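Local coordinates for protein Zn-dependent hydrolase, glyoxylase (Echinicola vietnamensis, PDB 6T5K) that probably hydrolyses beta-lactams to substituted beta-amino acids as a zinc-dependent class B metallo-beta-lactamase, at residues I60-G65 with S84-E89. Numbering follows the deposited sequence.
Sequences IVISDG and SFLEEE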
loop_
_atom_site.group_PDB
_atom_site.type_symbol
_atom_site.label_atom_id
_atom_site.label_comp_id
_atom_site.label_asym_id
_atom_site.label_seq_id
_atom_site.Cartn_x
_atom_site.Cartn_y
_atom_site.Cartn_z
ATOM N N ILE A 60 3.506 6.596 0.599
ATOM C CA ILE A 60 4.366 7.175 1.618
ATOM C C ILE A 60 3.553 8.238 2.330
ATOM O O ILE A 60 2.936 9.088 1.678
ATOM C CB ILE A 60 5.632 7.814 1.023
ATOM C CG1 ILE A 60 6.237 6.937 -0.057
ATOM C CG2 ILE A 60 6.651 8.071 2.145
ATOM C CD1 ILE A 60 7.297 7.640 -0.830
ATOM N N VAL A 61 3.547 8.201 3.660
ATOM C CA VAL A 61 3.009 9.279 4.470
ATOM C C VAL A 61 4.192 10.009 5.073
ATOM O O VAL A 61 5.077 9.365 5.637
ATOM C CB VAL A 61 2.081 8.732 5.560
ATOM C CG1 VAL A 61 1.473 9.889 6.369
ATOM C CG2 VAL A 61 1.025 7.853 4.911
ATOM N N ILE A 62 4.219 11.337 4.927
ATOM C CA ILE A 62 5.319 12.170 5.413
ATOM C C ILE A 62 4.737 13.299 6.255
ATOM O O ILE A 62 3.856 14.037 5.798
ATOM C CB ILE A 62 6.172 12.733 4.260
ATOM C CG1 ILE A 62 6.689 11.597 3.372
ATOM C CG2 ILE A 62 7.341 13.535 4.813
ATOM C CD1 ILE A 62 7.499 12.048 2.144
ATOM N N SER A 63 5.245 13.457 7.474
ATOM C CA SER A 63 4.836 14.589 8.300
ATOM C C SER A 63 5.955 14.881 9.278
ATOM O O SER A 63 6.523 13.957 9.870
ATOM C CB SER A 63 3.537 14.281 9.066
ATOM O OG SER A 63 2.958 15.428 9.679
ATOM N N ASP A 64 6.259 16.167 9.443
ATOM C CA ASP A 64 7.224 16.619 10.436
ATOM C C ASP A 64 8.567 15.901 10.332
ATOM O O ASP A 64 9.177 15.540 11.339
ATOM C CB ASP A 64 6.621 16.494 11.833
ATOM C CG ASP A 64 5.173 16.974 11.873
ATOM O OD1 ASP A 64 4.948 18.197 11.673
ATOM O OD2 ASP A 64 4.264 16.115 12.068
ATOM N N GLY A 65 9.034 15.689 9.101
ATOM C CA GLY A 65 10.334 15.095 8.860
ATOM C C GLY A 65 10.397 13.608 9.053
ATOM O O GLY A 65 11.505 13.048 9.060
ATOM N N SER A 84 16.706 5.829 -1.016
ATOM C CA SER A 84 17.663 6.881 -1.332
ATOM C C SER A 84 16.971 8.230 -1.449
ATOM O O SER A 84 17.488 9.239 -0.966
ATOM C CB SER A 84 18.390 6.538 -2.631
ATOM O OG SER A 84 19.397 7.494 -2.933
ATOM N N PHE A 85 15.790 8.269 -2.069
ATOM C CA PHE A 85 15.070 9.523 -2.171
ATOM C C PHE A 85 14.675 10.029 -0.793
ATOM O O PHE A 85 14.842 11.212 -0.481
ATOM C CB PHE A 85 13.836 9.337 -3.024
ATOM C CG PHE A 85 12.942 10.521 -3.021
ATOM C CD1 PHE A 85 13.350 11.708 -3.611
ATOM C CD2 PHE A 85 11.714 10.475 -2.403
ATOM C CE1 PHE A 85 12.524 12.817 -3.612
ATOM C CE2 PHE A 85 10.872 11.594 -2.408
ATOM C CZ PHE A 85 11.286 12.756 -3.024
ATOM N N LEU A 86 14.119 9.151 0.040
ATOM C CA LEU A 86 13.719 9.574 1.380
ATOM C C LEU A 86 14.913 10.095 2.158
ATOM O O LEU A 86 14.795 11.075 2.905
ATOM C CB LEU A 86 13.054 8.414 2.121
ATOM C CG LEU A 86 11.787 7.933 1.417
ATOM C CD1 LEU A 86 11.190 6.720 2.094
ATOM C CD2 LEU A 86 10.741 9.069 1.389
ATOM N N GLU A 87 16.071 9.448 1.990
ATOM C CA GLU A 87 17.292 9.911 2.630
ATOM C C GLU A 87 17.742 11.256 2.076
ATOM O O GLU A 87 18.146 12.125 2.854
ATOM C CB GLU A 87 18.375 8.841 2.504
ATOM C CG GLU A 87 18.027 7.535 3.276
ATOM C CD GLU A 87 18.981 6.372 3.052
ATOM O OE1 GLU A 87 19.904 6.479 2.204
ATOM O OE2 GLU A 87 18.794 5.332 3.741
ATOM N N GLU A 88 17.659 11.471 0.760
ATOM C CA GLU A 88 18.061 12.783 0.259
ATOM C C GLU A 88 17.167 13.874 0.796
ATOM O O GLU A 88 17.614 15.024 0.959
ATOM C CB GLU A 88 18.107 12.842 -1.260
ATOM C CG GLU A 88 18.883 11.759 -1.908
ATOM N N GLU A 89 15.893 13.541 1.036
ATOM C CA GLU A 89 14.955 14.497 1.599
ATOM C C GLU A 89 15.123 14.655 3.104
ATOM O O GLU A 89 14.349 15.393 3.744
ATOM C CB GLU A 89 13.540 14.060 1.275
ATOM C CG GLU A 89 13.277 14.053 -0.203
ATOM C CD GLU A 89 13.230 15.449 -0.774
ATOM O OE1 GLU A 89 12.420 16.260 -0.305
ATOM O OE2 GLU A 89 14.029 15.766 -1.675
#
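Leu86 CA, in the last turn of helix 76-88, stands 9.7 Å from both Ile60 CA and Ile62 CA at the end of strand 54-63. That spacing keeps the main chains well separated, so the contact is made by side chains. Within the helical segment the backbone bonds from Glu88 N to Ser84 O, 2.8 Å, and from Glu89 N to Phe85 O, 3.0 Å, carry the final turn.

Leu86 projects toward the sheet and reaches it with one methyl branch: its CD2 lies 4.3 Å from Ile60 CG2 and 4.5 Å from Ile62 CD1. The two isoleucines, two positions apart on the strand, point to the same face, as strand alternation requires. Ile60 presents both CG2 and CD1 to that methyl, whereas Ile62 reaches it with CD1, which is anti to CA about the CB-CG1 bond (chi2 177°). Both contacts are apolar and loose, and 111 Å² is buried in total.

This is helix-on-sheet packing in the metallo-beta-lactamase fold, away from the zinc site. Val69 of the adjoining strand 66-70 and Leu91 also touch Leu86, while Ile32 of strand 30-34 and Tyr40 of strand 39-48 continue the apolar layer around Ile60.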